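Local atomic coordinates of quinone oxidoreductase (Coxiella burnetii, PDB entry 3TQH), a protein that binds NADPH and, judged by its family, probably acts as an NADPH-dependent quinone reductase of the medium-chain dehydrogenase/reductase type. Residues A[48-53]-A[306-311]; A[293-296]-A[302-305]. All coordinates share one frame; numbering follows the deposited sequence.

Interaction 1. Residues A[48-53]-A[306-311]. With NDP (NADPH dihydro-nicotinamide-adenine-dinucleotide phosphate), chain B; SO4 (sulfate ion), chain C.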
ATOM      1  N   ILE A  48      -1.558  -3.936   6.235  1.00 10.15           N
ATOM      2  CA  ILE A  48      -1.001  -3.484   7.511  1.00 10.85           C
ATOM      3  C   ILE A  48      -2.119  -3.162   8.517  1.00 10.24           C
ATOM      4  O   ILE A  48      -1.948  -3.383   9.718  1.00 11.44           O
ATOM      5  CB  ILE A  48      -0.061  -2.257   7.332  1.00 11.08           C
ATOM      6  CG1 ILE A  48       0.724  -1.965   8.616  1.00 13.33           C
ATOM      7  CG2 ILE A  48      -0.838  -1.029   6.923  1.00 10.52           C
ATOM      8  CD1 ILE A  48       1.999  -2.739   8.739  1.00 15.48           C
ATOM      9  N   ASP A  49      -3.254  -2.668   8.024  1.00  9.01           N
ATOM     10  CA  ASP A  49      -4.422  -2.399   8.870  1.00  9.04           C
ATOM     11  C   ASP A  49      -4.920  -3.653   9.616  1.00  9.50           C
ATOM     12  O   ASP A  49      -5.145  -3.592  10.825  1.00 10.02           O
ATOM     13  CB  ASP A  49      -5.580  -1.803   8.055  1.00  8.31           C
ATOM     14  CG  ASP A  49      -5.198  -0.531   7.307  1.00  8.38           C
ATOM     15  OD1 ASP A  49      -4.135   0.058   7.605  1.00 10.00           O
ATOM     16  OD2 ASP A  49      -5.971  -0.118   6.411  1.00  7.62           O
ATOM     17  N   TYR A  50      -5.082  -4.778   8.915  1.00  9.39           N
ATOM     18  CA  TYR A  50      -5.601  -5.999   9.563  1.00 10.39           C
ATOM     19  C   TYR A  50      -4.556  -6.741  10.401  1.00 11.52           C
ATOM     20  O   TYR A  50      -4.899  -7.387  11.388  1.00 12.39           O
ATOM     21  CB  TYR A  50      -6.313  -6.951   8.568  1.00 10.26           C
ATOM     22  CG  TYR A  50      -5.449  -7.704   7.570  1.00 10.42           C
ATOM     23  CD1 TYR A  50      -4.578  -8.718   7.971  1.00 12.28           C
ATOM     24  CD2 TYR A  50      -5.559  -7.448   6.209  1.00 10.71           C
ATOM     25  CE1 TYR A  50      -3.803  -9.419   7.036  1.00 12.68           C
ATOM     26  CE2 TYR A  50      -4.793  -8.139   5.275  1.00 11.12           C
ATOM     27  CZ  TYR A  50      -3.920  -9.118   5.688  1.00 12.31           C
ATOM     28  OH  TYR A  50      -3.175  -9.795   4.738  1.00 13.58           O
ATOM     29  N   LYS A  51      -3.287  -6.635  10.008  1.00 11.89           N
ATOM     30  CA  LYS A  51      -2.174  -7.207  10.770  1.00 13.43           C
ATOM     31  C   LYS A  51      -1.978  -6.473  12.096  1.00 14.52           C
ATOM     32  O   LYS A  51      -1.527  -7.061  13.084  1.00 16.01           O
ATOM     33  CB  LYS A  51      -0.877  -7.140   9.960  1.00 13.55           C
ATOM     34  CG  LYS A  51      -0.894  -7.939   8.659  1.00 13.43           C
ATOM     35  CD  LYS A  51       0.284  -7.561   7.778  1.00 13.93           C
ATOM     36  CE  LYS A  51       0.365  -8.436   6.532  1.00 14.30           C
ATOM     37  NZ  LYS A  51       1.660  -8.254   5.812  1.00 14.51           N
ATOM     38  N   THR A  52      -2.297  -5.181  12.112  1.00 13.98           N
ATOM     39  CA  THR A  52      -2.235  -4.398  13.341  1.00 15.05           C
ATOM     40  C   THR A  52      -3.408  -4.814  14.217  1.00 15.93           C
ATOM     41  O   THR A  52      -3.232  -5.162  15.384  1.00 17.46           O
ATOM     42  CB  THR A  52      -2.282  -2.881  13.044  1.00 14.34           C
ATOM     43  OG1 THR A  52      -1.208  -2.531  12.163  1.00 13.23           O
ATOM     44  CG2 THR A  52      -2.170  -2.057  14.330  1.00 15.10           C
ATOM     45  N   ARG A  53      -4.596  -4.820  13.617  1.00 15.36           N
ATOM     46  CA  ARG A  53      -5.839  -5.164  14.307  1.00 16.37           C
ATOM     47  C   ARG A  53      -5.836  -6.578  14.890  1.00 17.86           C
ATOM     48  O   ARG A  53      -6.356  -6.783  15.980  1.00 19.48           O
ATOM     49  CB  ARG A  53      -7.033  -4.978  13.358  1.00 15.23           C
ATOM     50  CG  ARG A  53      -8.401  -5.124  14.015  1.00 16.72           C
ATOM     51  CD  ARG A  53      -8.972  -6.512  13.808  1.00 18.28           C
ATOM     52  NE  ARG A  53      -9.152  -6.745  12.389  1.00 18.26           N
ATOM     53  CZ  ARG A  53      -8.930  -7.887  11.750  1.00 16.96           C
ATOM     54  NH1 ARG A  53      -8.523  -8.978  12.382  1.00 17.91           N
ATOM     55  NH2 ARG A  53      -9.118  -7.919  10.442  1.00 16.64           N
ATOM     56  N   LEU A 306     -13.003  -8.998   3.950  1.00 15.99           N
ATOM     57  CA  LEU A 306     -12.676  -9.139   2.534  1.00 16.29           C
ATOM     58  C   LEU A 306     -11.178  -8.970   2.317  1.00 15.06           C
ATOM     59  O   LEU A 306     -10.546  -9.792   1.659  1.00 15.34           O
ATOM     60  CB  LEU A 306     -13.457  -8.124   1.689  1.00 16.71           C
ATOM     61  CG  LEU A 306     -13.322  -8.234   0.163  1.00 18.10           C
ATOM     62  CD1 LEU A 306     -13.732  -9.627  -0.336  1.00 19.09           C
ATOM     63  CD2 LEU A 306     -14.142  -7.145  -0.541  1.00 19.30           C
ATOM     64  N   LEU A 307     -10.616  -7.912   2.892  1.00 14.05           N
ATOM     65  CA  LEU A 307      -9.181  -7.634   2.791  1.00 13.31           C
ATOM     66  C   LEU A 307      -8.304  -8.792   3.307  1.00 13.64           C
ATOM     67  O   LEU A 307      -7.287  -9.125   2.691  1.00 13.39           O
ATOM     68  CB  LEU A 307      -8.846  -6.350   3.555  1.00 12.48           C
ATOM     69  CG  LEU A 307      -7.459  -5.736   3.333  1.00 12.51           C
ATOM     70  CD1 LEU A 307      -7.334  -5.183   1.917  1.00 11.59           C
ATOM     71  CD2 LEU A 307      -7.183  -4.643   4.381  1.00 12.49           C
ATOM     72  N   GLU A 308      -8.703  -9.391   4.433  1.00 14.19           N
ATOM     73  CA  GLU A 308      -7.945 -10.495   5.052  1.00 14.88           C
ATOM     74  C   GLU A 308      -7.951 -11.804   4.273  1.00 15.26           C
ATOM     75  O   GLU A 308      -7.148 -12.687   4.570  1.00 15.87           O
ATOM     76  CB  GLU A 308      -8.426 -10.778   6.486  1.00 15.74           C
ATOM     77  CG  GLU A 308      -7.540 -10.167   7.533  1.00 17.12           C
ATOM     78  CD  GLU A 308      -7.891 -10.580   8.929  1.00 19.77           C
ATOM     79  OE1 GLU A 308      -9.021 -10.277   9.354  1.00 21.84           O
ATOM     80  OE2 GLU A 308      -7.037 -11.193   9.609  1.00 22.56           O
ATOM     81  N   THR A 309      -8.850 -11.947   3.301  1.00 15.19           N
ATOM     82  CA  THR A 309      -8.835 -13.129   2.436  1.00 16.06           C
ATOM     83  C   THR A 309      -7.520 -13.222   1.664  1.00 15.78           C
ATOM     84  O   THR A 309      -7.095 -14.320   1.290  1.00 17.18           O
ATOM     85  CB  THR A 309      -9.988 -13.136   1.414  1.00 16.75           C
ATOM     86  OG1 THR A 309      -9.854 -12.020   0.525  1.00 15.81           O
ATOM     87  CG2 THR A 309     -11.346 -13.095   2.110  1.00 17.04           C
ATOM     88  N   GLY A 310      -6.890 -12.072   1.429  1.00 14.22           N
ATOM     89  CA  GLY A 310      -5.687 -11.994   0.619  1.00 14.12           C
ATOM     90  C   GLY A 310      -5.963 -12.082  -0.872  1.00 14.59           C
ATOM     91  O   GLY A 310      -5.046 -12.301  -1.656  1.00 15.29           O
ATOM     92  N   HIS A 311      -7.218 -11.892  -1.275  1.00 14.44           N
ATOM     93  CA  HIS A 311      -7.593 -12.001  -2.685  1.00 15.45           C
ATOM     94  C   HIS A 311      -8.293 -10.750  -3.248  1.00 14.99           C
ATOM     95  O   HIS A 311      -9.005 -10.813  -4.246  1.00 15.84           O
ATOM     96  CB  HIS A 311      -8.399 -13.281  -2.897  1.00 16.93           C
ATOM     97  CG  HIS A 311      -7.573 -14.517  -2.731  1.00 17.74           C
ATOM     98  ND1 HIS A 311      -7.747 -15.401  -1.688  1.00 18.56           N
ATOM     99  CD2 HIS A 311      -6.519 -14.978  -3.441  1.00 17.10           C
ATOM    100  CE1 HIS A 311      -6.853 -16.370  -1.783  1.00 18.76           C
ATOM    101  NE2 HIS A 311      -6.098 -16.136  -2.839  1.00 18.67           N
TER
HETATM  102  PA  NDP B 500      -3.138  -7.173  -1.207  1.00  9.67           P
HETATM  103  O1A NDP B 500      -4.030  -7.698  -0.155  1.00  9.38           O
HETATM  104  O2A NDP B 500      -3.761  -6.050  -1.934  1.00  9.30           O
HETATM  105  O5B NDP B 500      -2.775  -8.334  -2.257  1.00 10.56           O
HETATM  106  C5B NDP B 500      -3.785  -9.241  -2.653  1.00 11.36           C
HETATM  107  C4B NDP B 500      -3.312 -10.050  -3.851  1.00 10.76           C
HETATM  108  O4B NDP B 500      -2.427 -11.059  -3.413  1.00 10.87           O
HETATM  109  C3B NDP B 500      -4.428 -10.762  -4.605  1.00 11.55           C
HETATM  110  O3B NDP B 500      -4.646 -10.124  -5.845  1.00 10.96           O
HETATM  111  C2B NDP B 500      -3.943 -12.198  -4.779  1.00 11.52           C
HETATM  112  O2B NDP B 500      -4.019 -12.647  -6.114  1.00 11.55           O
HETATM  113  C1B NDP B 500      -2.494 -12.130  -4.326  1.00 10.36           C
HETATM  114  N9A NDP B 500      -1.995 -13.349  -3.672  1.00 10.61           N
HETATM  115  C8A NDP B 500      -2.435 -13.893  -2.491  1.00 12.21           C
HETATM  116  N7A NDP B 500      -1.700 -14.992  -2.224  1.00 12.42           N
HETATM  117  C5A NDP B 500      -0.799 -15.157  -3.214  1.00 10.47           C
HETATM  118  C6A NDP B 500       0.178 -16.120  -3.424  1.00  9.73           C
HETATM  119  N6A NDP B 500       0.332 -17.099  -2.549  1.00 10.57           N
HETATM  120  N1A NDP B 500       0.973 -16.049  -4.546  1.00  8.93           N
HETATM  121  C2A NDP B 500       0.793 -15.013  -5.451  1.00  8.24           C
HETATM  122  N3A NDP B 500      -0.176 -14.048  -5.238  1.00  8.14           N
HETATM  123  C4A NDP B 500      -0.965 -14.126  -4.132  1.00  9.65           C
HETATM  124  O3  NDP B 500      -1.714  -6.751  -0.584  1.00 10.58           O
HETATM  125  PN  NDP B 500      -0.822  -5.465  -0.983  1.00 10.39           P
HETATM  126  O1N NDP B 500      -1.458  -4.249  -0.432  1.00 11.69           O
HETATM  127  O2N NDP B 500      -0.432  -5.483  -2.400  1.00 10.06           O
HETATM  128  O5D NDP B 500       0.484  -5.773  -0.099  1.00 11.43           O
HETATM  129  C5D NDP B 500       1.191  -6.993  -0.213  1.00 10.81           C
HETATM  130  C4D NDP B 500       2.099  -7.178   0.998  1.00 10.98           C
HETATM  131  O4D NDP B 500       3.047  -6.130   1.062  1.00 10.77           O
HETATM  132  C3D NDP B 500       1.307  -7.157   2.297  1.00 11.92           C
HETATM  133  O3D NDP B 500       1.744  -8.207   3.130  1.00 12.00           O
HETATM  134  C2D NDP B 500       1.606  -5.799   2.895  1.00 12.48           C
HETATM  135  O2D NDP B 500       1.535  -5.796   4.309  1.00 13.55           O
HETATM  136  C1D NDP B 500       3.007  -5.516   2.342  1.00 11.98           C
HETATM  137  N1N NDP B 500       3.365  -4.083   2.230  1.00 11.57           N
HETATM  138  C2N NDP B 500       4.563  -3.682   2.768  1.00 12.08           C
HETATM  139  C3N NDP B 500       4.967  -2.349   2.767  1.00 12.08           C
HETATM  140  C7N NDP B 500       6.280  -1.927   3.358  1.00 12.38           C
HETATM  141  O7N NDP B 500       6.621  -0.557   3.336  1.00 13.05           O
HETATM  142  N7N NDP B 500       7.087  -2.840   3.895  1.00 10.79           N
HETATM  143  C4N NDP B 500       4.046  -1.330   2.155  1.00 12.70           C
HETATM  144  C5N NDP B 500       2.762  -1.832   1.577  1.00 12.66           C
HETATM  145  C6N NDP B 500       2.490  -3.196   1.643  1.00 12.52           C
HETATM  146  P2B NDP B 500      -5.100 -13.753  -6.562  1.00 14.31           P
HETATM  147  O1X NDP B 500      -5.129 -13.799  -8.069  1.00 14.81           O
HETATM  148  O2X NDP B 500      -6.471 -13.374  -6.058  1.00 16.49           O
HETATM  149  O3X NDP B 500      -4.743 -15.120  -6.043  1.00 14.93           O
HETATM  150  S   SO4 C 319       3.990  -4.784   6.576  1.00 27.37           S
HETATM  151  O1  SO4 C 319       3.365  -3.701   5.816  1.00 27.76           O
HETATM  152  O2  SO4 C 319       4.909  -5.543   5.732  1.00 26.45           O
HETATM  153  O3  SO4 C 319       4.712  -4.227   7.713  1.00 27.87           O
HETATM  154  O4  SO4 C 319       2.960  -5.677   7.086  1.00 28.52           O
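Glu308 lays its CG methylene over one face of the Tyr50 ring, 3.5 Å from the ring centroid and 23° off the normal, a CH-pi contact displaced toward the CG and CD1 side of the ring. Tyr50 offers that face because its CG lies between the backbone N and the carbonyl carbon (chi1 72°), which turns the ring toward helix 300-308. Leu307 comes to the ring edge instead, its CD2 at 3.7 Å from Tyr50 CD2, so consecutive residues of one helix cover a face and an edge. Past the ring the extended Glu308 chain carries its carboxylate to Arg53, which approaches from the opposite direction. Arg53 NH2 donates to Glu308 OE1 at 2.6 Å with a nearly straight N-H...O angle of 165°; the acceptor lies close to the guanidinium plane, yet OE1 is met from above the carboxylate plane. NH1 adds only a weak bond to the same oxygen. The guanidinium is held further by Gly16 O, through NH1. On another side of helix 47-53, Lys51 NZ bonds NADPH O3D (2.7 Å) and O2D, hydroxyls of the nicotinamide ribose, and more distantly an oxygen of a sulfate probably taken up from the crystallisation liquor. The charge of the buried Arg53 is thus probably offset by the Glu308 carboxylate, in a salt bridge that, with the ring packing, ties together two segments bordering the cofactor.

Interaction 2. Residues A[293-296]-A[302-305]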
ATOM      1  N   ARG A 293     -13.807  -2.097  -4.673  1.00 19.52           N
ATOM      2  CA  ARG A 293     -15.006  -1.802  -3.898  1.00 20.40           C
ATOM      3  C   ARG A 293     -14.875  -0.561  -3.010  1.00 18.80           C
ATOM      4  O   ARG A 293     -13.822  -0.287  -2.451  1.00 17.33           O
ATOM      5  CB  ARG A 293     -15.442  -3.016  -3.071  1.00 20.76           C
ATOM      6  CG  ARG A 293     -16.694  -2.718  -2.277  1.00 23.88           C
ATOM      7  CD  ARG A 293     -17.509  -3.912  -1.855  1.00 27.82           C
ATOM      8  NE  ARG A 293     -18.509  -3.439  -0.895  1.00 31.08           N
ATOM      9  CZ  ARG A 293     -19.637  -2.802  -1.213  1.00 35.14           C
ATOM     10  NH1 ARG A 293     -19.984  -2.602  -2.485  1.00 38.07           N
ATOM     11  NH2 ARG A 293     -20.449  -2.397  -0.241  1.00 36.67           N
ATOM     12  N   ILE A 294     -15.980   0.170  -2.898  1.00 19.74           N
ATOM     13  CA  ILE A 294     -16.081   1.381  -2.102  1.00 19.03           C
ATOM     14  C   ILE A 294     -16.981   1.100  -0.909  1.00 19.22           C
ATOM     15  O   ILE A 294     -18.126   0.676  -1.087  1.00 20.80           O
ATOM     16  CB  ILE A 294     -16.722   2.530  -2.921  1.00 20.54           C
ATOM     17  CG1 ILE A 294     -15.947   2.769  -4.225  1.00 20.59           C
ATOM     18  CG2 ILE A 294     -16.793   3.808  -2.081  1.00 20.07           C
ATOM     19  CD1 ILE A 294     -16.619   3.742  -5.178  1.00 21.79           C
ATOM     20  N   PHE A 295     -16.475   1.361   0.296  1.00 18.06           N
ATOM     21  CA  PHE A 295     -17.209   1.102   1.546  1.00 18.62           C
ATOM     22  C   PHE A 295     -17.531   2.383   2.310  1.00 19.07           C
ATOM     23  O   PHE A 295     -16.811   3.375   2.199  1.00 18.26           O
ATOM     24  CB  PHE A 295     -16.366   0.231   2.486  1.00 17.09           C
ATOM     25  CG  PHE A 295     -16.182  -1.180   2.024  1.00 16.97           C
ATOM     26  CD1 PHE A 295     -17.111  -2.156   2.350  1.00 18.41           C
ATOM     27  CD2 PHE A 295     -15.061  -1.542   1.298  1.00 15.65           C
ATOM     28  CE1 PHE A 295     -16.938  -3.467   1.941  1.00 18.28           C
ATOM     29  CE2 PHE A 295     -14.878  -2.852   0.888  1.00 16.15           C
ATOM     30  CZ  PHE A 295     -15.822  -3.816   1.205  1.00 17.18           C
ATOM     31  N   GLN A 296     -18.589   2.346   3.119  1.00 20.46           N
ATOM     32  CA  GLN A 296     -18.744   3.324   4.204  1.00 20.87           C
ATOM     33  C   GLN A 296     -17.960   2.835   5.436  1.00 19.48           C
ATOM     34  O   GLN A 296     -17.710   1.636   5.574  1.00 18.92           O
ATOM     35  CB  GLN A 296     -20.210   3.497   4.585  1.00 23.21           C
ATOM     36  CG  GLN A 296     -21.146   3.798   3.435  1.00 25.71           C
ATOM     37  CD  GLN A 296     -22.553   4.050   3.923  1.00 29.28           C
ATOM     38  OE1 GLN A 296     -22.784   4.964   4.714  1.00 30.77           O
ATOM     39  NE2 GLN A 296     -23.502   3.235   3.468  1.00 31.53           N
ATOM     40  N   THR A 302     -16.946  -5.849   7.554  1.00 17.72           N
ATOM     41  CA  THR A 302     -17.060  -6.492   6.251  1.00 18.00           C
ATOM     42  C   THR A 302     -15.828  -6.251   5.385  1.00 16.20           C
ATOM     43  O   THR A 302     -15.273  -7.190   4.804  1.00 15.90           O
ATOM     44  CB  THR A 302     -18.299  -5.965   5.501  1.00 19.49           C
ATOM     45  OG1 THR A 302     -19.454  -6.116   6.332  1.00 22.39           O
ATOM     46  CG2 THR A 302     -18.520  -6.722   4.206  1.00 20.20           C
ATOM     47  N   ALA A 303     -15.410  -4.991   5.314  1.00 15.23           N
ATOM     48  CA  ALA A 303     -14.249  -4.575   4.527  1.00 14.02           C
ATOM     49  C   ALA A 303     -12.976  -5.297   4.949  1.00 13.30           C
ATOM     50  O   ALA A 303     -12.205  -5.758   4.106  1.00 13.03           O
ATOM     51  CB  ALA A 303     -14.047  -3.059   4.643  1.00 13.29           C
ATOM     52  N   HIS A 304     -12.763  -5.384   6.256  1.00 13.28           N
ATOM     53  CA  HIS A 304     -11.597  -6.074   6.802  1.00 13.14           C
ATOM     54  C   HIS A 304     -11.631  -7.589   6.578  1.00 13.73           C
ATOM     55  O   HIS A 304     -10.588  -8.197   6.333  1.00 13.58           O
ATOM     56  CB  HIS A 304     -11.415  -5.739   8.291  1.00 13.54           C
ATOM     57  CG  HIS A 304     -10.358  -4.712   8.542  1.00 12.97           C
ATOM     58  ND1 HIS A 304      -9.405  -4.849   9.527  1.00 14.75           N
ATOM     59  CD2 HIS A 304     -10.077  -3.552   7.905  1.00 12.56           C
ATOM     60  CE1 HIS A 304      -8.592  -3.808   9.498  1.00 14.29           C
ATOM     61  NE2 HIS A 304      -8.977  -3.007   8.520  1.00 13.17           N
ATOM     62  N   GLU A 305     -12.818  -8.186   6.642  1.00 14.79           N
ATOM     63  CA  GLU A 305     -12.989  -9.607   6.310  1.00 16.10           C
ATOM     64  C   GLU A 305     -12.587  -9.881   4.858  1.00 15.82           C
ATOM     65  O   GLU A 305     -11.924 -10.871   4.569  1.00 15.57           O
ATOM     66  CB  GLU A 305     -14.442 -10.058   6.521  1.00 17.85           C
ATOM     67  CG  GLU A 305     -14.941 -10.033   7.969  1.00 19.35           C
ATOM     68  CD  GLU A 305     -16.434 -10.322   8.085  1.00 22.58           C
ATOM     69  OE1 GLU A 305     -17.066 -10.675   7.063  1.00 24.06           O
ATOM     70  OE2 GLU A 305     -16.984 -10.202   9.204  1.00 24.71           O
TER
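Ala303 sets its methyl squarely over the Phe295 ring: CB lies 3.6 Å from the centroid and just 4° off the ring normal, a CH-pi contact in which all six ring carbons are almost equally distant from it. The backbone joins in, with Ala303 CA at 3.8 Å from Phe295 CZ. Having CG anti to its own carbonyl carbon (chi1 -69°), Phe295 presents this face to helix 300-308, while the aliphatic CG of Arg293, two residues back on the same strand, covers the opposite face. The ring is therefore sandwiched, and Leu316 and Phe318 of strand 315-319 also pack against it. Toward Thr302 the fit is slacker: its CG2 comes no closer than 4.3 Å to Phe295 CE1, obliquely to the ring, at the solvent-exposed margin of the contact. Beyond the opposite face, the guanidinium of Arg293 forms a salt bridge with Glu299, whose carboxylate also accepts from the backbone N of Gln296 in the link between strand and helix. Strand 291-295, helix 300-308 and the parallel strand 315-319 make up a beta-alpha-beta unit, and the aromatic ring against a small helical residue is the apolar packing of helix on sheet within a beta-alpha-beta crossover.

In the fold
Both contacts use helix 300-308, and their centres lie about 11 Å apart on the same side of the chain's centre. Along the sequence interaction 2 is nested within the long span of chain closed by interaction 1: helix 47-53 comes first, and strand 291-295 and helix 300-308 follow near the C-terminus. Interaction 2 packs the helix on the mixed sheet containing strands 291-295 and 315-319; interaction 1 joins its C-terminal end to helix 47-53. His304 connects them, its ND1 probably hydrogen-bonded to Arg53 NH2 at 3.2 Å. The helix is thus held between sheet and N-terminal helix, and the chain beyond it runs directly to the NADPH pocket at Gly310, His311 and Val312.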